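Local atomic coordinates of imidazoleglycerol-phosphate dehydratase (Pyrococcus furiosus, PDB entry 5DNL), a protein that catalyses the dehydration of imidazoleglycerol phosphate to imidazoleacetol phosphate, the sixth step of histidine biosynthesis. Residues 1-5 and 6-10; 81-85 and 86-90; 117-120 and 121-125. All coordinates share one frame; numbering follows the deposited sequence.

Interaction 1 of 3, residues 1-5 and 6-10. With 5DL ([(2S)-2-hydroxy-3-(1H-1,2,4-triazol-1-yl)propyl]phosphonic acid), chain F.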
loop_
_atom_site.group_PDB
_atom_site.type_symbol
_atom_site.label_atom_id
_atom_site.label_comp_id
_atom_site.label_asym_id
_atom_site.label_seq_id
_atom_site.Cartn_x
_atom_site.Cartn_y
_atom_site.Cartn_z
ATOM N N MET A 1 -44.232 -34.309 -20.015
ATOM C CA MET A 1 -43.320 -34.738 -18.918
ATOM C C MET A 1 -43.864 -34.189 -17.603
ATOM O O MET A 1 -44.071 -32.982 -17.482
ATOM C CB MET A 1 -41.909 -34.197 -19.164
ATOM C CG MET A 1 -40.861 -34.666 -18.184
ATOM S SD MET A 1 -40.586 -36.443 -18.195
ATOM C CE MET A 1 -39.902 -36.660 -19.835
ATOM N N ARG A 2 -44.108 -35.069 -16.638
ATOM C CA ARG A 2 -44.584 -34.661 -15.318
ATOM C C ARG A 2 -43.588 -35.106 -14.269
ATOM O O ARG A 2 -43.009 -36.195 -14.356
ATOM C CB ARG A 2 -45.957 -35.251 -15.019
ATOM C CG ARG A 2 -46.587 -34.727 -13.737
ATOM C CD ARG A 2 -48.000 -35.213 -13.564
ATOM N NE ARG A 2 -48.725 -34.477 -12.537
ATOM C CZ ARG A 2 -50.000 -34.706 -12.217
ATOM N NH1 ARG A 2 -50.694 -35.663 -12.835
ATOM N NH2 ARG A 2 -50.594 -33.983 -11.275
ATOM N N ARG A 3 -43.384 -34.240 -13.281
ATOM C CA ARG A 3 -42.525 -34.550 -12.154
ATOM C C ARG A 3 -43.224 -34.072 -10.907
ATOM O O ARG A 3 -43.585 -32.896 -10.816
ATOM C CB ARG A 3 -41.162 -33.878 -12.302
ATOM C CG ARG A 3 -40.181 -34.238 -11.207
ATOM C CD ARG A 3 -38.844 -33.525 -11.399
ATOM N NE ARG A 3 -37.865 -33.789 -10.345
ATOM C CZ ARG A 3 -37.770 -33.135 -9.188
ATOM N NH1 ARG A 3 -38.627 -32.188 -8.842
ATOM N NH2 ARG A 3 -36.804 -33.462 -8.334
ATOM N N THR A 4 -43.425 -34.979 -9.952
ATOM C CA THR A 4 -44.183 -34.675 -8.756
ATOM C C THR A 4 -43.408 -35.079 -7.515
ATOM O O THR A 4 -42.925 -36.205 -7.414
ATOM C CB THR A 4 -45.541 -35.417 -8.762
ATOM O OG1 THR A 4 -46.195 -35.202 -10.024
ATOM C CG2 THR A 4 -46.434 -34.937 -7.620
ATOM N N THR A 5 -43.265 -34.142 -6.587
ATOM C CA THR A 5 -42.720 -34.424 -5.266
ATOM C C THR A 5 -43.690 -33.884 -4.240
ATOM O O THR A 5 -44.729 -33.307 -4.588
ATOM C CB THR A 5 -41.322 -33.773 -5.037
ATOM O OG1 THR A 5 -41.471 -32.371 -4.849
ATOM C CG2 THR A 5 -40.381 -34.042 -6.201
ATOM N N LYS A 6 -43.342 -34.015 -2.965
ATOM C CA LYS A 6 -44.124 -33.365 -1.921
ATOM C C LYS A 6 -44.018 -31.833 -1.934
ATOM O O LYS A 6 -44.816 -31.173 -1.272
ATOM C CB LYS A 6 -43.746 -33.905 -0.534
ATOM C CG LYS A 6 -44.062 -35.386 -0.369
ATOM C CD LYS A 6 -43.678 -35.915 1.004
ATOM C CE LYS A 6 -43.980 -37.396 1.129
ATOM N NZ LYS A 6 -43.625 -37.926 2.475
ATOM N N GLU A 7 -43.041 -31.275 -2.662
ATOM C CA GLU A 7 -42.834 -29.824 -2.764
ATOM C C GLU A 7 -43.481 -29.187 -3.987
ATOM O O GLU A 7 -44.011 -28.075 -3.906
ATOM C CB GLU A 7 -41.321 -29.533 -2.813
ATOM C CG GLU A 7 -40.571 -29.979 -1.570
ATOM C CD GLU A 7 -39.065 -29.946 -1.724
ATOM O OE1 GLU A 7 -38.564 -29.741 -2.834
ATOM O OE2 GLU A 7 -38.375 -30.157 -0.701
ATOM N N THR A 8 -43.386 -29.862 -5.125
ATOM C CA THR A 8 -43.814 -29.299 -6.416
ATOM C C THR A 8 -44.502 -30.346 -7.294
ATOM O O THR A 8 -44.258 -31.541 -7.146
ATOM C CB THR A 8 -42.645 -28.716 -7.248
ATOM O OG1 THR A 8 -41.740 -29.764 -7.584
ATOM C CG2 THR A 8 -41.908 -27.615 -6.488
ATOM N N ASP A 9 -45.330 -29.863 -8.223
ATOM C CA ASP A 9 -45.992 -30.728 -9.203
ATOM C C ASP A 9 -45.940 -29.949 -10.497
ATOM O O ASP A 9 -46.511 -28.864 -10.581
ATOM C CB ASP A 9 -47.434 -30.999 -8.783
ATOM C CG ASP A 9 -48.104 -32.035 -9.640
ATOM O OD1 ASP A 9 -47.437 -32.761 -10.409
ATOM O OD2 ASP A 9 -49.341 -32.119 -9.518
ATOM N N ILE A 10 -45.171 -30.458 -11.453
ATOM C CA ILE A 10 -44.875 -29.733 -12.671
ATOM C C ILE A 10 -45.182 -30.581 -13.896
ATOM O O ILE A 10 -44.813 -31.755 -13.951
ATOM C CB ILE A 10 -43.387 -29.345 -12.680
ATOM C CG1 ILE A 10 -43.115 -28.374 -11.511
ATOM C CG2 ILE A 10 -43.023 -28.691 -14.008
ATOM C CD1 ILE A 10 -41.664 -28.149 -11.239
HETATM N N1 5DL F . -34.027 -27.327 -1.380
HETATM C C3 5DL F . -32.610 -28.437 -2.727
HETATM N N2 5DL F . -33.380 -28.510 -1.636
HETATM C C8 5DL F . -34.861 -31.591 0.098
HETATM C C7 5DL F . -34.890 -30.314 -0.743
HETATM C C6 5DL F . -33.495 -29.713 -0.819
HETATM C C5 5DL F . -33.609 -26.541 -2.377
HETATM O O10 5DL F . -33.928 -33.047 -1.951
HETATM P P9 5DL F . -33.749 -32.905 -0.477
HETATM O O11 5DL F . -34.115 -34.142 0.308
HETATM O O12 5DL F . -32.316 -32.524 -0.136
HETATM O O13 5DL F . -35.789 -29.344 -0.183
HETATM N N4 5DL F . -32.752 -27.168 -3.216
HETATM O O HOH W 1 -41.350 -31.574 -9.537
HETATM O O HOH W 2 -39.206 -31.020 -5.185
#
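The guanidinium of Arg-2 and the carboxylate of Asp-9 meet edge to edge, their planes only 10° apart. NE gives a hydrogen bond to Asp-9 OD1 at 3.0 Å. NH2 gives a second to Asp-9 OD2 at 2.9 Å. Each oxygen uses its syn lone pair, so the salt bridge is side-on and bidentate, through NE and NH2. The extended Arg-2 chain starts with CG anti to the backbone N (chi1 -173°) and runs across to the neighbouring strand. A third donor comes from above the carboxylate plane: Thr-4 OG1 bonds Asp-9 OD1 at 2.8 Å. Thr-4 and Asp-9 lie side by side as a non-hydrogen-bonded pair. An alanine in place of Asp-9 would probably leave the Arg-2 charge without its mate here and set the guanidinium free to turn.

Arg-3 and Ile-10 form the hydrogen-bonded pair on the other sheet face. Arg-3 N reaches Ile-10 O at 2.9 Å, and Ile-10 N returns the bond to Arg-3 O. A water links Arg-3 NH1 and Thr-8 OG1, both of which also bond Asp-57 of helix 51-69. At the turn, Thr-5 N donates almost straight to Thr-8 O at 2.8 Å. Thr-5 OG1 stands between its own N and carbonyl carbon (chi1 74°), where it accepts from Glu-7 N and Thr-8 N. A second water bridges this hydroxyl to Glu-7 OE1.

The hairpin thus carries Glu-7 into the inhibitor pocket. Its OE2 lies 2.8 Å from O13, the hydroxyl oxygen on C7 of the bound inhibitor, while Lys-173 of a second subunit packs beside it. The Thr-5 hydroxyl and its water form a second shell that probably helps position the Glu-7 carboxylate.

Interaction 2 of 3, residues 81-85 and 86-90. With 5DL ([(2S)-2-hydroxy-3-(1H-1,2,4-triazol-1-yl)propyl]phosphonic acid), chain B.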
loop_
_atom_site.group_PDB
_atom_site.type_symbol
_atom_site.label_atom_id
_atom_site.label_comp_id
_atom_site.label_asym_id
_atom_site.label_seq_id
_atom_site.Cartn_x
_atom_site.Cartn_y
_atom_site.Cartn_z
ATOM N N ILE A 81 -25.472 -15.154 -28.278
ATOM C CA ILE A 81 -25.064 -13.931 -27.592
ATOM C C ILE A 81 -26.275 -13.034 -27.694
ATOM O O ILE A 81 -26.680 -12.690 -28.808
ATOM C CB ILE A 81 -23.815 -13.287 -28.188
ATOM C CG1 ILE A 81 -22.611 -14.197 -27.951
ATOM C CG2 ILE A 81 -23.577 -11.932 -27.544
ATOM C CD1 ILE A 81 -21.316 -13.727 -28.603
ATOM N N MET A 82 -26.852 -12.684 -26.551
ATOM C CA MET A 82 -28.108 -11.953 -26.510
ATOM C C MET A 82 -27.944 -10.604 -25.830
ATOM O O MET A 82 -27.583 -10.572 -24.652
ATOM C CB MET A 82 -29.141 -12.777 -25.748
ATOM C CG MET A 82 -30.567 -12.302 -25.927
ATOM S SD MET A 82 -31.189 -12.654 -27.587
ATOM C CE MET A 82 -30.037 -13.946 -28.112
ATOM N N PRO A 83 -28.205 -9.507 -26.559
ATOM C CA PRO A 83 -28.297 -8.193 -25.965
ATOM C C PRO A 83 -29.683 -7.941 -25.407
ATOM O O PRO A 83 -30.675 -8.480 -25.920
ATOM C CB PRO A 83 -27.999 -7.241 -27.126
ATOM C CG PRO A 83 -28.378 -7.984 -28.347
ATOM C CD PRO A 83 -28.324 -9.441 -28.041
ATOM N N MET A 84 -29.750 -7.157 -24.341
ATOM C CA MET A 84 -30.985 -6.501 -23.949
ATOM C C MET A 84 -30.607 -5.176 -23.324
ATOM O O MET A 84 -30.198 -5.127 -22.144
ATOM C CB MET A 84 -31.828 -7.342 -22.995
ATOM C CG MET A 84 -33.121 -6.599 -22.664
ATOM S SD MET A 84 -34.412 -7.498 -21.796
ATOM C CE MET A 84 -34.596 -8.884 -22.887
ATOM N N ASP A 85 -30.760 -4.097 -24.092
ATOM C CA ASP A 85 -30.300 -2.773 -23.700
ATOM C C ASP A 85 -28.844 -2.876 -23.176
ATOM O O ASP A 85 -27.982 -3.349 -23.914
ATOM C CB ASP A 85 -31.278 -2.140 -22.709
ATOM C CG ASP A 85 -32.677 -1.930 -23.292
ATOM O OD1 ASP A 85 -32.949 -2.296 -24.459
ATOM O OD2 ASP A 85 -33.493 -1.358 -22.560
ATOM N N ASP A 86 -28.602 -2.486 -21.917
ATOM C CA ASP A 86 -27.264 -2.580 -21.322
ATOM C C ASP A 86 -26.698 -3.981 -21.234
ATOM O O ASP A 86 -25.477 -4.130 -21.220
ATOM C CB ASP A 86 -27.282 -1.984 -19.903
ATOM C CG ASP A 86 -28.350 -2.611 -19.031
ATOM O OD1 ASP A 86 -29.556 -2.357 -19.290
ATOM O OD2 ASP A 86 -28.029 -3.410 -18.112
ATOM N N ALA A 87 -27.541 -5.005 -21.146
ATOM C CA ALA A 87 -27.092 -6.388 -20.940
ATOM C C ALA A 87 -26.556 -6.997 -22.224
ATOM O O ALA A 87 -27.084 -6.739 -23.320
ATOM C CB ALA A 87 -28.208 -7.266 -20.385
ATOM N N LEU A 88 -25.525 -7.822 -22.084
ATOM C CA LEU A 88 -25.011 -8.621 -23.196
ATOM C C LEU A 88 -24.567 -9.940 -22.606
ATOM O O LEU A 88 -23.663 -9.946 -21.774
ATOM C CB LEU A 88 -23.853 -7.899 -23.887
ATOM C CG LEU A 88 -23.316 -8.589 -25.145
ATOM C CD1 LEU A 88 -24.373 -8.577 -26.230
ATOM C CD2 LEU A 88 -22.043 -7.887 -25.597
ATOM N N VAL A 89 -25.225 -11.035 -22.958
ATOM C CA VAL A 89 -25.036 -12.299 -22.258
ATOM C C VAL A 89 -24.732 -13.400 -23.265
ATOM O O VAL A 89 -25.477 -13.585 -24.225
ATOM C CB VAL A 89 -26.275 -12.659 -21.433
ATOM C CG1 VAL A 89 -26.087 -14.003 -20.725
ATOM C CG2 VAL A 89 -26.608 -11.578 -20.418
ATOM N N LEU A 90 -23.635 -14.109 -23.017
ATOM C CA LEU A 90 -23.263 -15.280 -23.798
ATOM C C LEU A 90 -23.832 -16.537 -23.134
ATOM O O LEU A 90 -23.693 -16.728 -21.915
ATOM C CB LEU A 90 -21.738 -15.378 -23.904
ATOM C CG LEU A 90 -21.164 -16.707 -24.423
ATOM C CD1 LEU A 90 -21.576 -17.040 -25.850
ATOM C CD2 LEU A 90 -19.651 -16.665 -24.295
HETATM N N1 5DL B . -38.048 -6.541 -20.398
HETATM C C3 5DL B . -37.166 -4.980 -21.756
HETATM N N2 5DL B . -37.697 -6.206 -21.682
HETATM C C8 5DL B . -39.337 -8.320 -24.428
HETATM C C7 5DL B . -39.300 -7.453 -23.168
HETATM C C6 5DL B . -37.863 -7.075 -22.842
HETATM C C5 5DL B . -37.705 -5.450 -19.705
HETATM O O10 5DL B . -39.128 -6.184 -26.033
HETATM P P9 5DL B . -38.629 -7.585 -25.928
HETATM O O11 5DL B . -39.049 -8.474 -27.073
HETATM O O12 5DL B . -37.111 -7.616 -25.825
HETATM O O13 5DL B . -39.870 -8.144 -22.046
HETATM N N4 5DL B . -37.169 -4.482 -20.483
#
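Ile-81, Pro-83, Leu-88 and Leu-90 share one face of a tight antiparallel hairpin. Leu-88 CD1 touches Ile-81 CG2 at 3.7 Å and Pro-83 CB at 4.0 Å. With CG anti to the backbone N (chi1 -175°), Leu-88 leans back over the partner strand between those two residues. The other branch of Ile-81, CG1, meets Leu-90 CD1 at 3.7 Å.

Met-82, Met-84, Ala-87 and Val-89 point to the opposite face. Met-82 and Val-89 exchange two backbone hydrogen bonds, as do Met-84 and Ala-87. A type II' turn, with Asp-85 and Asp-86 at its corners, closes the hairpin. Beside it, Met-84 SD lies 3.5 Å from triazole N2 of the inhibitor, and its CE packs on C6.

The carboxylates of both aspartates find partners outside the hairpin. Asp-85 OD1 makes a salt bridge to Arg-98 of a fourth subunit. Asp-86 bonds His-146 and the backbone N of Glu-142 and Asn-143.

Strand 133-140 pairs with strand 87-94. Helix 144-162 covers the methionine face through Glu-149 and Lys-153. Leu-90 and Ser-92 of the fourth subunit pack on the leucine face.

Interaction 3 of 3, residues 117-120 and 121-125. With MN (manganese (II) ion), chain D.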
loop_
_atom_site.group_PDB
_atom_site.type_symbol
_atom_site.label_atom_id
_atom_site.label_comp_id
_atom_site.label_asym_id
_atom_site.label_seq_id
_atom_site.Cartn_x
_atom_site.Cartn_y
_atom_site.Cartn_z
ATOM N N SER A 117 -29.823 -16.590 -7.121
ATOM C CA SER A 117 -30.143 -17.925 -6.563
ATOM C C SER A 117 -31.101 -18.695 -7.461
ATOM O O SER A 117 -30.872 -19.855 -7.800
ATOM C CB SER A 117 -30.765 -17.823 -5.162
ATOM O OG SER A 117 -31.408 -19.073 -4.770
ATOM N N LEU A 118 -32.168 -18.033 -7.866
ATOM C CA LEU A 118 -33.222 -18.684 -8.641
ATOM C C LEU A 118 -32.754 -18.964 -10.064
ATOM O O LEU A 118 -33.018 -20.052 -10.606
ATOM C CB LEU A 118 -34.485 -17.842 -8.635
ATOM C CG LEU A 118 -35.133 -17.612 -7.270
ATOM C CD1 LEU A 118 -36.369 -16.728 -7.401
ATOM C CD2 LEU A 118 -35.496 -18.904 -6.563
ATOM N N LEU A 119 -32.038 -18.018 -10.670
ATOM C CA LEU A 119 -31.461 -18.258 -11.997
ATOM C C LEU A 119 -30.541 -19.454 -11.994
ATOM O O LEU A 119 -30.661 -20.362 -12.824
ATOM C CB LEU A 119 -30.724 -17.035 -12.523
ATOM C CG LEU A 119 -29.952 -17.247 -13.820
ATOM C CD1 LEU A 119 -30.882 -17.555 -14.985
ATOM C CD2 LEU A 119 -29.125 -16.002 -14.112
ATOM N N LYS A 120 -29.624 -19.472 -11.030
ATOM C CA LYS A 120 -28.642 -20.562 -10.940
ATOM C C LYS A 120 -29.327 -21.905 -10.719
ATOM O O LYS A 120 -28.919 -22.918 -11.303
ATOM C CB LYS A 120 -27.606 -20.327 -9.839
ATOM C CG LYS A 120 -26.576 -19.278 -10.183
ATOM C CD LYS A 120 -25.545 -19.154 -9.067
ATOM C CE LYS A 120 -24.402 -18.239 -9.445
ATOM N NZ LYS A 120 -23.470 -18.097 -8.293
ATOM N N GLU A 121 -30.358 -21.933 -9.879
ATOM C CA GLU A 121 -31.024 -23.204 -9.595
ATOM C C GLU A 121 -31.851 -23.701 -10.785
ATOM O O GLU A 121 -31.891 -24.915 -11.057
ATOM C CB GLU A 121 -31.806 -23.132 -8.293
ATOM C CG GLU A 121 -30.868 -23.102 -7.108
ATOM C CD GLU A 121 -30.029 -24.351 -7.035
ATOM O OE1 GLU A 121 -30.558 -25.435 -6.684
ATOM O OE2 GLU A 121 -28.841 -24.266 -7.411
ATOM N N PHE A 122 -32.464 -22.792 -11.526
ATOM C CA PHE A 122 -33.111 -23.194 -12.773
ATOM C C PHE A 122 -32.087 -23.803 -13.750
ATOM O O PHE A 122 -32.327 -24.863 -14.347
ATOM C CB PHE A 122 -33.821 -22.000 -13.438
ATOM C CG PHE A 122 -34.228 -22.274 -14.872
ATOM C CD1 PHE A 122 -35.399 -22.957 -15.152
ATOM C CD2 PHE A 122 -33.418 -21.891 -15.922
ATOM C CE1 PHE A 122 -35.756 -23.254 -16.466
ATOM C CE2 PHE A 122 -33.772 -22.171 -17.226
ATOM C CZ PHE A 122 -34.933 -22.854 -17.498
ATOM N N VAL A 123 -30.949 -23.133 -13.930
ATOM C CA VAL A 123 -29.936 -23.568 -14.895
ATOM C C VAL A 123 -29.319 -24.900 -14.483
ATOM O O VAL A 123 -29.139 -25.804 -15.323
ATOM C CB VAL A 123 -28.858 -22.490 -15.146
ATOM C CG1 VAL A 123 -27.797 -23.009 -16.091
ATOM C CG2 VAL A 123 -29.496 -21.232 -15.739
ATOM N N TRP A 124 -28.984 -25.058 -13.198
ATOM C CA TRP A 124 -28.517 -26.347 -12.715
ATOM C C TRP A 124 -29.555 -27.441 -12.880
ATOM O O TRP A 124 -29.207 -28.570 -13.231
ATOM C CB TRP A 124 -28.055 -26.290 -11.249
ATOM C CG TRP A 124 -26.589 -26.090 -11.082
ATOM C CD1 TRP A 124 -25.961 -24.970 -10.605
ATOM C CD2 TRP A 124 -25.567 -27.034 -11.379
ATOM N NE1 TRP A 124 -24.596 -25.183 -10.572
ATOM C CE2 TRP A 124 -24.333 -26.440 -11.034
ATOM C CE3 TRP A 124 -25.569 -28.330 -11.884
ATOM C CZ2 TRP A 124 -23.110 -27.107 -11.205
ATOM C CZ3 TRP A 124 -24.350 -28.986 -12.033
ATOM C CH2 TRP A 124 -23.154 -28.373 -11.691
ATOM N N GLY A 125 -30.819 -27.108 -12.637
ATOM C CA GLY A 125 -31.904 -28.071 -12.823
ATOM C C GLY A 125 -31.975 -28.510 -14.282
ATOM O O GLY A 125 -32.055 -29.720 -14.583
HETATM MN MN MN D . -31.613 -26.231 -4.951
HETATM O O HOH W 3 -30.845 -28.281 -5.204
#
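Ser-117 to Gly-125 form regular alpha helix, in which Glu-121, Phe-122, Val-123 and Trp-124 each donate N-H to the carbonyl four residues back, as Trp-124 N does to Lys-120 O at 2.9 Å and 171°. Leu-119 and Val-123, one turn apart, point the same way. Leu-119 CD1 and Val-123 CG2 meet at 4.0 Å. This side of the helix packs on strand 100-104. The ring of Phe-122 meets that of Phe-152 from helix 144-162.

Glu-121 leaves another side. Its chain bends at chi2 (-62°), and CG passes 3.3 Å from Ser-117 O. This bend brings OE1 to the manganese at 2.2 Å. OE2 stays off the metal. A water also binds the ion at 2.2 Å. His-52 and Glu-56 of the same chain and His-146 of a third subunit are further ligands. Ser-117 and Lys-120 reach that third subunit too: Ser-117 OG bonds its Asn-143 and Glu-111, and Lys-120 NZ forms a salt bridge with its Asp-109.

Because one ligand comes from another chain, the metal site lies at a subunit interface, and His-146 of the third subunit helps complete it. The helix supplies a single carboxylate oxygen. Through that one metal bond, Glu-121 joins helix 116-130 directly to the inter-subunit site.

How the interactions relate
From the N terminus, interaction 1 comes first and closes the hairpin of strands 2-4 and 8-14. Interaction 2 closes the hairpin of strands 77-84 and 87-94, at the edge of the other sheet as counted within this chain. Interaction 3 closes no such loop: it is one stretch of helix 116-130, between strands 100-104 and 133-140. The three follow in series, with none nested or crossed. Interactions 1 and 2 lie on opposite sides of the chain's centre, their centres about 33 Å apart. Interaction 3 lies about 17 and 19 Å from them, centre to centre. Both hairpins reach bound inhibitor molecules, and the helix gives one ligand, Glu-121, to a manganese ion.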